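PDB 2R91: 2-Keto-3-deoxy-(6-phospho-)gluconate aldolase from Thermoproteus tenax, which is an aldolase of the dihydrodipicolinate synthetase family, with a TIM-barrel fold and four chains in the assembly. Local coordinates for residues A[37-41]-A[127-131]; A[153-159]-A[175-181]; A[98-104]-A[134-138]; A[2-8]-A[193-199]. All blocks are in the same frame, centred on the assembly; numbering follows the deposited sequence.

Interaction 1. Residues A[37-41]-A[127-131]; sequences FVAGT and LYNYP. With SO4 (sulfate ion), chain E.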
loop_
_atom_site.group_PDB
_atom_site.type_symbol
_atom_site.label_atom_id
_atom_site.label_comp_id
_atom_site.label_asym_id
_atom_site.label_seq_id
_atom_site.Cartn_x
_atom_site.Cartn_y
_atom_site.Cartn_z
ATOM N N PHE A 37 -15.410 3.737 26.053
ATOM C CA PHE A 37 -15.093 2.564 25.198
ATOM C C PHE A 37 -13.853 1.897 25.783
ATOM O O PHE A 37 -12.751 2.444 25.712
ATOM C CB PHE A 37 -14.863 3.058 23.745
ATOM C CG PHE A 37 -14.595 1.973 22.722
ATOM C CD1 PHE A 37 -15.509 0.980 22.460
ATOM C CD2 PHE A 37 -13.441 1.979 21.981
ATOM C CE1 PHE A 37 -15.250 -0.010 21.472
ATOM C CE2 PHE A 37 -13.179 1.007 21.013
ATOM C CZ PHE A 37 -14.076 0.025 20.749
ATOM N N VAL A 38 -14.034 0.726 26.413
ATOM C CA VAL A 38 -12.909 0.014 27.046
ATOM C C VAL A 38 -12.243 -1.033 26.147
ATOM O O VAL A 38 -12.925 -1.720 25.369
ATOM C CB VAL A 38 -13.377 -0.627 28.405
ATOM N N ALA A 39 -10.922 -1.129 26.270
ATOM C CA ALA A 39 -10.043 -2.091 25.537
ATOM C C ALA A 39 -10.005 -1.826 24.028
ATOM O O ALA A 39 -9.892 -2.759 23.211
ATOM C CB ALA A 39 -10.411 -3.574 25.850
ATOM N N GLY A 40 -10.156 -0.552 23.649
ATOM C CA GLY A 40 -9.939 -0.168 22.238
ATOM C C GLY A 40 -8.444 -0.176 21.996
ATOM O O GLY A 40 -7.690 -0.544 22.896
ATOM N N THR A 41 -7.992 0.217 20.797
ATOM C CA THR A 41 -6.541 0.270 20.556
ATOM C C THR A 41 -5.856 1.223 21.505
ATOM O O THR A 41 -4.784 0.921 22.030
ATOM C CB THR A 41 -6.226 0.675 19.083
ATOM O OG1 THR A 41 -6.848 -0.279 18.246
ATOM C CG2 THR A 41 -4.717 0.682 18.820
ATOM N N LEU A 127 -19.245 -3.162 15.049
ATOM C CA LEU A 127 -18.005 -3.412 14.347
ATOM C C LEU A 127 -17.007 -2.317 14.740
ATOM O O LEU A 127 -17.336 -1.132 14.719
ATOM C CB LEU A 127 -18.248 -3.445 12.834
ATOM C CG LEU A 127 -16.994 -3.265 11.958
ATOM C CD1 LEU A 127 -16.023 -4.450 12.001
ATOM C CD2 LEU A 127 -17.418 -2.912 10.510
ATOM N N TYR A 128 -15.810 -2.710 15.158
ATOM C CA TYR A 128 -14.722 -1.771 15.399
ATOM C C TYR A 128 -13.702 -2.021 14.294
ATOM O O TYR A 128 -12.932 -2.999 14.328
ATOM C CB TYR A 128 -14.122 -1.969 16.811
ATOM C CG TYR A 128 -12.842 -1.196 17.141
ATOM C CD1 TYR A 128 -12.520 0.029 16.509
ATOM C CD2 TYR A 128 -11.981 -1.668 18.120
ATOM C CE1 TYR A 128 -11.334 0.709 16.832
ATOM C CE2 TYR A 128 -10.812 -1.008 18.450
ATOM C CZ TYR A 128 -10.491 0.186 17.825
ATOM O OH TYR A 128 -9.322 0.800 18.200
ATOM N N ASN A 129 -13.726 -1.134 13.299
ATOM C CA ASN A 129 -12.940 -1.265 12.091
ATOM C C ASN A 129 -11.705 -0.361 12.207
ATOM O O ASN A 129 -11.813 0.793 12.622
ATOM C CB ASN A 129 -13.834 -0.881 10.884
ATOM C CG ASN A 129 -13.208 -1.222 9.530
ATOM O OD1 ASN A 129 -12.965 -0.331 8.697
ATOM N ND2 ASN A 129 -12.995 -2.491 9.287
ATOM N N TYR A 130 -10.524 -0.898 11.904
ATOM C CA TYR A 130 -9.284 -0.160 12.052
ATOM C C TYR A 130 -8.272 -0.790 11.105
ATOM O O TYR A 130 -7.349 -1.503 11.528
ATOM C CB TYR A 130 -8.789 -0.207 13.511
ATOM C CG TYR A 130 -7.664 0.748 13.850
ATOM C CD1 TYR A 130 -6.939 1.414 12.848
ATOM C CD2 TYR A 130 -7.303 0.967 15.173
ATOM C CE1 TYR A 130 -5.882 2.271 13.173
ATOM C CE2 TYR A 130 -6.279 1.839 15.503
ATOM C CZ TYR A 130 -5.568 2.468 14.502
ATOM O OH TYR A 130 -4.568 3.329 14.832
ATOM N N PRO A 131 -8.466 -0.569 9.797
ATOM C CA PRO A 131 -7.645 -1.320 8.819
ATOM C C PRO A 131 -6.139 -1.190 8.946
ATOM O O PRO A 131 -5.444 -2.188 8.731
ATOM C CB PRO A 131 -8.137 -0.827 7.446
ATOM C CG PRO A 131 -9.465 -0.179 7.712
ATOM C CD PRO A 131 -9.506 0.265 9.164
HETATM S S SO4 E . -8.749 3.903 19.060
HETATM O O1 SO4 E . -9.208 3.225 17.818
HETATM O O2 SO4 E . -9.478 5.195 19.062
HETATM O O3 SO4 E . -8.834 3.154 20.302
HETATM O O4 SO4 E . -7.296 4.202 19.014
#
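F37 points the edge of its ring at one face of the Y128 ring in a T-shaped (edge-to-face) stack. The centroids are 5.2 Å apart, the planes meet at 88°, and F37 CZ lies 3.8 Å from Y128 CD2. Strands 35-38 and 125-129 are not neighbours in the sheet. The two rings therefore meet across the interior of the barrel. The backbone beyond strand 35-38 then turns over the hydroxyl of Y128. G40 CA packs 4.0 Å from Y128 CE2. T41 N donates to Y128 OH at 3.0 Å, and T41 OG1 lies 2.7 Å from Y128 OH. T41 OG1 also sits 3.3 Å from Y130 CD2, at the edge of the Y130 ring. T41 OG1 is hydrogen-bonded to the hydroxyl of Y101 of the second subunit, so the contact reaches a subunit interface. Y128 OH donates to O1 of a bound sulfate over a very short 2.5 Å. T42, K153 and T155 also bind this ion, probably from the crystallisation liquor. It lies at the C-terminal ends of the strands, where TIM barrels carry their active sites. The chemistry implies a Y128 ring held by apolar packing and a hydroxyl placed by T41 and facing the bound sulfate.

Interaction 2. Residues A[153-159]-A[175-181]; sequences KDTNESL and YNGSDSL. With SO4 (sulfate ion), chain E.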
loop_
_atom_site.group_PDB
_atom_site.type_symbol
_atom_site.label_atom_id
_atom_site.label_comp_id
_atom_site.label_asym_id
_atom_site.label_seq_id
_atom_site.Cartn_x
_atom_site.Cartn_y
_atom_site.Cartn_z
ATOM N N LYS A 153 -17.501 1.637 14.786
ATOM C CA LYS A 153 -16.460 2.609 15.094
ATOM C C LYS A 153 -15.421 2.411 14.028
ATOM O O LYS A 153 -14.864 1.327 13.929
ATOM C CB LYS A 153 -15.820 2.374 16.460
ATOM C CG LYS A 153 -14.503 3.235 16.681
ATOM C CD LYS A 153 -13.743 2.779 17.946
ATOM C CE LYS A 153 -12.434 3.553 18.329
ATOM N NZ LYS A 153 -11.768 4.423 17.286
ATOM N N ASP A 154 -15.184 3.445 13.210
ATOM C CA ASP A 154 -14.285 3.335 12.062
ATOM C C ASP A 154 -13.087 4.239 12.333
ATOM O O ASP A 154 -13.174 5.482 12.243
ATOM C CB ASP A 154 -15.044 3.719 10.778
ATOM C CG ASP A 154 -14.285 3.354 9.479
ATOM O OD1 ASP A 154 -13.468 2.417 9.485
ATOM O OD2 ASP A 154 -14.509 4.038 8.438
ATOM N N THR A 155 -11.981 3.628 12.753
ATOM C CA THR A 155 -10.758 4.387 13.025
ATOM C C THR A 155 -10.039 4.421 11.690
ATOM O O THR A 155 -9.369 3.479 11.306
ATOM C CB THR A 155 -9.882 3.789 14.175
ATOM O OG1 THR A 155 -10.613 3.898 15.406
ATOM C CG2 THR A 155 -8.601 4.616 14.351
ATOM N N ASN A 156 -10.232 5.525 10.970
ATOM C CA ASN A 156 -9.998 5.551 9.532
ATOM C C ASN A 156 -9.852 7.003 9.065
ATOM O O ASN A 156 -10.682 7.842 9.436
ATOM C CB ASN A 156 -11.221 4.928 8.851
ATOM C CG ASN A 156 -10.935 4.459 7.433
ATOM O OD1 ASN A 156 -10.280 5.152 6.640
ATOM N ND2 ASN A 156 -11.392 3.253 7.121
ATOM N N GLU A 157 -8.829 7.297 8.256
ATOM C CA GLU A 157 -8.643 8.652 7.715
ATOM C C GLU A 157 -9.646 8.983 6.610
ATOM O O GLU A 157 -9.833 10.154 6.274
ATOM C CB GLU A 157 -7.219 8.860 7.172
ATOM C CG GLU A 157 -6.100 8.795 8.214
ATOM C CD GLU A 157 -6.121 9.913 9.271
ATOM O OE1 GLU A 157 -6.536 11.088 8.990
ATOM O OE2 GLU A 157 -5.677 9.605 10.400
ATOM N N SER A 158 -10.282 7.962 6.037
ATOM C CA SER A 158 -11.258 8.212 4.975
ATOM C C SER A 158 -12.687 8.477 5.532
ATOM O O SER A 158 -13.399 7.552 5.913
ATOM C CB SER A 158 -11.241 7.061 3.977
ATOM O OG SER A 158 -12.349 7.139 3.103
ATOM N N LEU A 159 -13.093 9.749 5.599
ATOM C CA LEU A 159 -14.416 10.077 6.121
ATOM C C LEU A 159 -15.526 9.449 5.279
ATOM O O LEU A 159 -16.572 9.043 5.798
ATOM C CB LEU A 159 -14.600 11.597 6.206
ATOM C CG LEU A 159 -15.842 12.066 6.964
ATOM C CD1 LEU A 159 -15.797 11.575 8.444
ATOM C CD2 LEU A 159 -15.937 13.650 6.914
ATOM N N TYR A 175 -19.568 6.066 14.207
ATOM C CA TYR A 175 -18.576 6.955 14.815
ATOM C C TYR A 175 -17.266 6.858 14.039
ATOM O O TYR A 175 -16.881 5.776 13.568
ATOM C CB TYR A 175 -18.253 6.486 16.249
ATOM C CG TYR A 175 -19.481 6.416 17.115
ATOM C CD1 TYR A 175 -19.820 7.467 17.955
ATOM C CD2 TYR A 175 -20.329 5.326 17.053
ATOM C CE1 TYR A 175 -20.971 7.439 18.718
ATOM C CE2 TYR A 175 -21.484 5.276 17.840
ATOM C CZ TYR A 175 -21.777 6.336 18.673
ATOM O OH TYR A 175 -22.911 6.287 19.450
ATOM N N ASN A 176 -16.584 7.979 13.898
ATOM C CA ASN A 176 -15.241 7.951 13.332
ATOM C C ASN A 176 -14.208 8.065 14.451
ATOM O O ASN A 176 -14.405 8.820 15.420
ATOM C CB ASN A 176 -15.053 9.051 12.253
ATOM C CG ASN A 176 -13.650 9.065 11.696
ATOM O OD1 ASN A 176 -12.761 9.634 12.298
ATOM N ND2 ASN A 176 -13.433 8.398 10.571
ATOM N N GLY A 177 -13.108 7.318 14.327
ATOM C CA GLY A 177 -12.128 7.212 15.426
ATOM C C GLY A 177 -10.828 7.993 15.216
ATOM O O GLY A 177 -9.905 7.918 16.032
ATOM N N SER A 178 -10.750 8.765 14.137
ATOM C CA SER A 178 -9.540 9.540 13.837
ATOM C C SER A 178 -9.564 10.910 14.551
ATOM O O SER A 178 -10.539 11.655 14.433
ATOM C CB SER A 178 -9.350 9.682 12.316
ATOM O OG SER A 178 -8.260 10.572 12.042
ATOM N N ASP A 179 -8.539 11.201 15.344
ATOM C CA ASP A 179 -8.436 12.519 16.010
ATOM C C ASP A 179 -8.448 13.687 15.001
ATOM O O ASP A 179 -8.889 14.796 15.319
ATOM C CB ASP A 179 -7.149 12.594 16.798
ATOM C CG ASP A 179 -7.201 11.750 18.073
ATOM O OD1 ASP A 179 -7.944 12.106 18.995
ATOM O OD2 ASP A 179 -6.524 10.730 18.110
ATOM N N SER A 180 -7.950 13.427 13.795
ATOM C CA SER A 180 -7.886 14.490 12.775
ATOM C C SER A 180 -9.252 14.774 12.156
ATOM O O SER A 180 -9.400 15.739 11.380
ATOM C CB SER A 180 -6.901 14.066 11.699
ATOM O OG SER A 180 -7.523 13.036 10.945
ATOM N N LEU A 181 -10.255 13.948 12.468
ATOM C CA LEU A 181 -11.607 14.080 11.889
ATOM C C LEU A 181 -12.739 14.400 12.889
ATOM O O LEU A 181 -13.923 14.222 12.569
ATOM C CB LEU A 181 -11.991 12.844 11.047
ATOM C CG LEU A 181 -11.181 12.590 9.769
ATOM C CD1 LEU A 181 -11.504 11.228 9.134
ATOM C CD2 LEU A 181 -11.433 13.771 8.759
HETATM S S SO4 E . -8.749 3.903 19.060
HETATM O O1 SO4 E . -9.208 3.225 17.818
HETATM O O2 SO4 E . -9.478 5.195 19.062
HETATM O O3 SO4 E . -8.834 3.154 20.302
HETATM O O4 SO4 E . -7.296 4.202 19.014
#
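Backbone hydrogen bonds pair the strand ends in parallel register, K153 with Y175 and D154 with N176. D154 N donates to Y175 O at 2.9 Å, and G177 N donates to D154 O at 2.8 Å. T155 and G177 come closest, with CA atoms 4.0 Å apart. A CB on G177 would clash with K153 NZ and T155 OG1. These strands, 149-154 and 173-176, flank helix 159-168 in a beta-alpha-beta unit of the TIM barrel. Side-chain bonds continue the pairing past the strands. N176 ND2 donates to N156 O at 3.0 Å. Two Asx turns shape the loops: N156 OD1 accepts from S158 N, and N176 OD1 accepts from S178 N, both at 2.9 Å. S180 OG donates to E157 OE1 at 2.9 Å, while S178 OG lies 3.2 Å from E157 OE2. D154 is bonded chiefly to T162. In apolar contact, L181 packs its CD1 against L159 CB (4.3 Å), next to A160 of the third subunit; L181 CD1 also lies 3.5 Å from both N156 O and E157 O. Anion binding involves K153 NZ and T155 OG1, both 2.9 Å from sulfate O1, although these two side-chain atoms are modelled too close together for their places to be certain.

Interaction 3. Residues A[98-104]-A[134-138]; sequences PPYYFPR and VGRDV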
loop_
_atom_site.group_PDB
_atom_site.type_symbol
_atom_site.label_atom_id
_atom_site.label_comp_id
_atom_site.label_asym_id
_atom_site.label_seq_id
_atom_site.Cartn_x
_atom_site.Cartn_y
_atom_site.Cartn_z
ATOM N N PRO A 98 -12.316 -6.881 13.706
ATOM C CA PRO A 98 -12.312 -8.126 12.954
ATOM C C PRO A 98 -11.085 -8.951 13.384
ATOM O O PRO A 98 -10.116 -8.400 13.881
ATOM C CB PRO A 98 -12.076 -7.669 11.500
ATOM C CG PRO A 98 -12.407 -6.152 11.471
ATOM C CD PRO A 98 -12.032 -5.693 12.868
ATOM N N PRO A 99 -11.116 -10.261 13.153
ATOM C CA PRO A 99 -9.883 -11.039 13.389
ATOM C C PRO A 99 -8.677 -10.324 12.753
ATOM O O PRO A 99 -8.739 -9.944 11.580
ATOM C CB PRO A 99 -10.179 -12.366 12.656
ATOM C CG PRO A 99 -11.743 -12.546 12.918
ATOM C CD PRO A 99 -12.250 -11.093 12.696
ATOM N N TYR A 100 -7.622 -10.115 13.531
ATOM C CA TYR A 100 -6.438 -9.377 13.096
ATOM C C TYR A 100 -5.194 -10.286 13.055
ATOM O O TYR A 100 -5.290 -11.514 13.228
ATOM C CB TYR A 100 -6.209 -8.165 14.026
ATOM C CG TYR A 100 -6.265 -8.511 15.527
ATOM C CD1 TYR A 100 -5.108 -8.859 16.218
ATOM C CD2 TYR A 100 -7.466 -8.453 16.240
ATOM C CE1 TYR A 100 -5.143 -9.181 17.597
ATOM C CE2 TYR A 100 -7.511 -8.766 17.601
ATOM C CZ TYR A 100 -6.343 -9.134 18.265
ATOM O OH TYR A 100 -6.377 -9.428 19.605
ATOM N N TYR A 101 -4.049 -9.678 12.777
ATOM C CA TYR A 101 -2.777 -10.365 12.564
ATOM C C TYR A 101 -2.702 -11.279 11.299
ATOM O O TYR A 101 -1.931 -11.021 10.383
ATOM C CB TYR A 101 -2.294 -11.150 13.837
ATOM C CG TYR A 101 -0.957 -11.724 13.510
ATOM C CD1 TYR A 101 0.164 -10.896 13.486
ATOM C CD2 TYR A 101 -0.817 -13.058 13.098
ATOM C CE1 TYR A 101 1.423 -11.385 13.109
ATOM C CE2 TYR A 101 0.430 -13.552 12.668
ATOM C CZ TYR A 101 1.541 -12.708 12.709
ATOM O OH TYR A 101 2.773 -13.126 12.288
ATOM N N PHE A 102 -3.506 -12.345 11.261
ATOM C CA PHE A 102 -3.413 -13.341 10.203
ATOM C C PHE A 102 -3.840 -12.782 8.865
ATOM O O PHE A 102 -4.943 -12.281 8.744
ATOM C CB PHE A 102 -4.246 -14.579 10.559
ATOM C CG PHE A 102 -3.762 -15.277 11.824
ATOM C CD1 PHE A 102 -2.648 -16.111 11.781
ATOM C CD2 PHE A 102 -4.387 -15.057 13.043
ATOM C CE1 PHE A 102 -2.173 -16.726 12.964
ATOM C CE2 PHE A 102 -3.933 -15.643 14.206
ATOM C CZ PHE A 102 -2.822 -16.490 14.176
ATOM N N PRO A 103 -2.952 -12.838 7.866
ATOM C CA PRO A 103 -3.312 -12.341 6.535
ATOM C C PRO A 103 -4.208 -13.353 5.852
ATOM O O PRO A 103 -4.085 -14.559 6.069
ATOM C CB PRO A 103 -1.951 -12.246 5.797
ATOM C CG PRO A 103 -0.888 -12.427 6.853
ATOM C CD PRO A 103 -1.546 -13.276 7.928
ATOM N N ARG A 104 -5.148 -12.873 5.069
ATOM C CA ARG A 104 -5.889 -13.764 4.204
ATOM C C ARG A 104 -6.697 -14.865 4.913
ATOM O O ARG A 104 -6.770 -15.989 4.428
ATOM C CB ARG A 104 -4.939 -14.379 3.162
ATOM C CG ARG A 104 -4.392 -13.358 2.141
ATOM C CD ARG A 104 -3.467 -14.059 1.128
ATOM N NE ARG A 104 -2.324 -14.670 1.812
ATOM C CZ ARG A 104 -1.049 -14.430 1.520
ATOM N NH1 ARG A 104 -0.723 -13.626 0.507
ATOM N NH2 ARG A 104 -0.099 -15.033 2.229
ATOM N N VAL A 134 -5.478 -3.612 11.974
ATOM C CA VAL A 134 -6.043 -4.968 11.817
ATOM C C VAL A 134 -5.459 -5.718 10.606
ATOM O O VAL A 134 -5.276 -6.954 10.636
ATOM C CB VAL A 134 -7.578 -4.849 11.723
ATOM C CG1 VAL A 134 -8.257 -6.151 11.277
ATOM C CG2 VAL A 134 -8.123 -4.338 13.058
ATOM N N GLY A 135 -5.161 -4.968 9.542
ATOM C CA GLY A 135 -4.593 -5.542 8.337
ATOM C C GLY A 135 -5.663 -5.963 7.342
ATOM O O GLY A 135 -5.358 -6.549 6.311
ATOM N N ARG A 136 -6.929 -5.726 7.686
ATOM C CA ARG A 136 -8.050 -5.931 6.756
ATOM C C ARG A 136 -9.123 -4.900 7.066
ATOM O O ARG A 136 -9.155 -4.313 8.148
ATOM C CB ARG A 136 -8.663 -7.367 6.821
ATOM C CG ARG A 136 -9.077 -7.860 8.235
ATOM C CD ARG A 136 -9.667 -9.287 8.238
ATOM N NE ARG A 136 -8.804 -10.209 7.489
ATOM C CZ ARG A 136 -7.699 -10.791 7.946
ATOM N NH1 ARG A 136 -7.313 -10.656 9.240
ATOM N NH2 ARG A 136 -6.995 -11.546 7.103
ATOM N N ASP A 137 -10.042 -4.756 6.134
ATOM C CA ASP A 137 -11.165 -3.827 6.228
ATOM C C ASP A 137 -12.464 -4.621 6.179
ATOM O O ASP A 137 -12.608 -5.515 5.344
ATOM C CB ASP A 137 -11.105 -2.881 4.996
ATOM C CG ASP A 137 -12.177 -1.788 5.017
ATOM O OD1 ASP A 137 -12.597 -1.352 6.095
ATOM O OD2 ASP A 137 -12.602 -1.369 3.921
ATOM N N VAL A 138 -13.408 -4.288 7.051
ATOM C CA VAL A 138 -14.780 -4.742 6.902
ATOM C C VAL A 138 -15.608 -3.505 6.537
ATOM O O VAL A 138 -16.004 -2.725 7.425
ATOM C CB VAL A 138 -15.292 -5.428 8.177
ATOM C CG1 VAL A 138 -16.765 -5.828 8.025
ATOM C CG2 VAL A 138 -14.422 -6.701 8.460
HETATM O O HOH W 1 -4.615 -9.038 9.033
#
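Neither segment pairs with the other as a strand. The backbones come closest at Y100 and V134, whose CA atoms are 4.6 Å apart. In 98-104 the chain makes a classic gamma turn centred on Y101 (phi 66°, psi -64°), closed by F102 N to Y100 O at 2.8 Å. In 134-138 it leaves helix 131-134 through G135, whose positive phi suits a residue without a side chain. R136 does most of the joining. Its guanidinium meets the loop edge-on and binds backbone carbonyls. R136 NH1 donates to P99 O at 2.8 Å and to F102 O at 2.9 Å, and R136 NH2 donates to F102 O at 2.7 Å. One water bridges the carbonyls by donating to V134 O at 2.7 Å and to F102 O at 3.3 Å. Apolar contacts add to this: P98 CG lies 3.7 Å from V138 CG2, and V134 CG1 lies 4.0 Å from Y100 CB and 4.1 Å from P98 CB. Y101 points away from 134-138 and reaches the second subunit. There its hydroxyl bonds T41, and its ring stacks edge-to-face with Y100 of that subunit. The loop after strand 93-96 and the loop between helices 131-134 and 140-146 are thus joined beside a subunit interface. Because R136 binds carbonyls, its hydrogen bonds to 98-104 depend on the loop's path and not on side-chain groups.

Interaction 4. Residues A[2-8]-A[193-199]; sequences EIVAPVI and VVASSAN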
loop_
_atom_site.group_PDB
_atom_site.type_symbol
_atom_site.label_atom_id
_atom_site.label_comp_id
_atom_site.label_asym_id
_atom_site.label_seq_id
_atom_site.Cartn_x
_atom_site.Cartn_y
_atom_site.Cartn_z
ATOM N N GLU A 2 -22.315 12.150 20.173
ATOM C CA GLU A 2 -21.580 11.682 21.342
ATOM C C GLU A 2 -20.072 11.823 21.240
ATOM O O GLU A 2 -19.500 11.662 20.177
ATOM C CB GLU A 2 -21.934 10.209 21.613
ATOM C CG GLU A 2 -23.400 10.071 22.089
ATOM C CD GLU A 2 -23.942 8.658 21.949
ATOM O OE1 GLU A 2 -23.285 7.812 21.315
ATOM O OE2 GLU A 2 -25.025 8.386 22.491
ATOM N N ILE A 3 -19.460 12.119 22.369
ATOM C CA ILE A 3 -18.031 12.015 22.528
ATOM C C ILE A 3 -17.787 10.687 23.254
ATOM O O ILE A 3 -18.228 10.499 24.408
ATOM C CB ILE A 3 -17.489 13.193 23.325
ATOM C CG1 ILE A 3 -17.686 14.482 22.496
ATOM C CG2 ILE A 3 -15.978 12.961 23.652
ATOM C CD1 ILE A 3 -17.416 15.820 23.215
ATOM N N VAL A 4 -17.130 9.765 22.565
ATOM C CA VAL A 4 -16.843 8.455 23.159
ATOM C C VAL A 4 -15.347 8.386 23.410
ATOM O O VAL A 4 -14.543 8.646 22.511
ATOM C CB VAL A 4 -17.260 7.306 22.210
ATOM C CG1 VAL A 4 -17.003 5.910 22.860
ATOM C CG2 VAL A 4 -18.697 7.439 21.728
ATOM N N ALA A 5 -14.944 8.073 24.631
ATOM C CA ALA A 5 -13.526 7.966 24.918
ATOM C C ALA A 5 -13.033 6.515 24.822
ATOM O O ALA A 5 -13.493 5.668 25.579
ATOM C CB ALA A 5 -13.235 8.518 26.287
ATOM N N PRO A 6 -12.070 6.237 23.908
ATOM C CA PRO A 6 -11.400 4.931 23.898
ATOM C C PRO A 6 -10.351 5.069 24.992
ATOM O O PRO A 6 -9.211 5.525 24.766
ATOM C CB PRO A 6 -10.801 4.844 22.471
ATOM C CG PRO A 6 -10.448 6.341 22.143
ATOM C CD PRO A 6 -11.502 7.183 22.902
ATOM N N VAL A 7 -10.767 4.724 26.211
ATOM C CA VAL A 7 -10.028 5.047 27.412
ATOM C C VAL A 7 -8.732 4.264 27.527
ATOM O O VAL A 7 -8.660 3.092 27.120
ATOM C CB VAL A 7 -10.943 4.864 28.655
ATOM C CG1 VAL A 7 -11.243 3.355 28.892
ATOM C CG2 VAL A 7 -10.341 5.553 29.882
ATOM N N ILE A 8 -7.695 4.923 28.053
ATOM C CA ILE A 8 -6.443 4.240 28.336
ATOM C C ILE A 8 -6.629 3.204 29.457
ATOM O O ILE A 8 -7.433 3.391 30.360
ATOM C CB ILE A 8 -5.307 5.225 28.751
ATOM C CG1 ILE A 8 -5.788 6.159 29.869
ATOM C CG2 ILE A 8 -4.801 6.037 27.510
ATOM C CD1 ILE A 8 -4.697 7.039 30.495
ATOM N N VAL A 193 -17.961 10.745 17.772
ATOM C CA VAL A 193 -16.542 10.461 17.579
ATOM C C VAL A 193 -16.080 9.512 18.669
ATOM O O VAL A 193 -16.585 9.568 19.786
ATOM C CB VAL A 193 -15.664 11.769 17.632
ATOM C CG1 VAL A 193 -16.095 12.742 16.497
ATOM C CG2 VAL A 193 -15.780 12.500 18.995
ATOM N N VAL A 194 -15.106 8.673 18.339
ATOM C CA VAL A 194 -14.405 7.890 19.347
ATOM C C VAL A 194 -12.911 8.172 19.231
ATOM O O VAL A 194 -12.137 7.342 18.795
ATOM C CB VAL A 194 -14.660 6.348 19.194
ATOM C CG1 VAL A 194 -14.057 5.576 20.384
ATOM C CG2 VAL A 194 -16.136 6.039 19.091
ATOM N N ALA A 195 -12.504 9.350 19.652
ATOM C CA ALA A 195 -11.132 9.795 19.458
ATOM C C ALA A 195 -10.270 9.647 20.716
ATOM O O ALA A 195 -10.689 9.990 21.832
ATOM C CB ALA A 195 -11.140 11.282 18.932
ATOM N N SER A 196 -9.028 9.204 20.528
ATOM C CA SER A 196 -8.069 9.029 21.631
ATOM C C SER A 196 -7.862 10.283 22.469
ATOM O O SER A 196 -7.620 10.196 23.675
ATOM C CB SER A 196 -6.722 8.548 21.071
ATOM O OG SER A 196 -6.070 9.606 20.351
ATOM N N SER A 197 -7.969 11.463 21.841
ATOM C CA SER A 197 -7.798 12.721 22.574
ATOM C C SER A 197 -8.903 13.015 23.610
ATOM O O SER A 197 -8.755 13.931 24.425
ATOM C CB SER A 197 -7.708 13.923 21.603
ATOM O OG SER A 197 -8.864 13.993 20.804
ATOM N N ALA A 198 -10.007 12.274 23.587
ATOM C CA ALA A 198 -10.962 12.401 24.702
ATOM C C ALA A 198 -10.326 12.011 26.038
ATOM O O ALA A 198 -10.842 12.368 27.091
ATOM C CB ALA A 198 -12.246 11.611 24.447
ATOM N N ASN A 199 -9.215 11.283 26.001
ATOM C CA ASN A 199 -8.480 11.019 27.231
ATOM C C ASN A 199 -7.853 12.261 27.842
ATOM O O ASN A 199 -7.891 12.440 29.049
ATOM C CB ASN A 199 -7.372 9.984 27.022
ATOM C CG ASN A 199 -7.924 8.595 26.882
ATOM O OD1 ASN A 199 -8.315 7.981 27.879
ATOM N ND2 ASN A 199 -8.019 8.113 25.645
HETATM O O HOH W 2 -13.653 10.899 21.287
#
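V193 pairs in parallel with I3. V193 N donates to E2 O at 3.0 Å, and V193 O accepts from V4 N at 2.8 Å. This joins the last strand of the barrel to the first and closes the ring. V194 follows with a CA-H...O contact, its CA 3.3 Å from V4 O, and its CG2 packs 3.5 Å from V4 CB. At A195 the two segments part and a water steps in. It accepts from A195 N at 2.5 Å and donates to V4 O at 2.7 Å. A195 O lies 3.1 Å from P6 CD. S196 turns away to bond D179 and Y239. A198 CB meets A5 CB at 3.7 Å and I3 CG2 at 4.0 Å. N199 finishes the pairing through its side chain. N199 ND2 donates to P6 O at 3.0 Å, and I8 N donates to N199 OD1 at 3.1 Å. P6 centres an inverse gamma turn. Where strand bonding stops, the N199 amide takes over, serving the backbone as both donor and acceptor.

Overall arrangement
Segment 2-8 opens the chain, and interaction 4 closes on it last, at 193-199. That loop encloses the other three contacts and ties barrel strand 2-6 to strand 192-193. Interaction 1 starts at 37-41, beside 2-8 in the sheet, and spans the barrel to 127-131. Segment 98-104 begins interaction 3 before interaction 1 has closed, and 134-138 ends it afterwards, so these two cross. Both touch the second subunit. Interaction 2 comes next in series, closing a short loop between neighbouring strands. It adjoins interaction 1 through strands 125-129 and 149-154, and both reach the sulfate. Interactions 3 and 4 lie farthest apart, with centres about 23 Å apart.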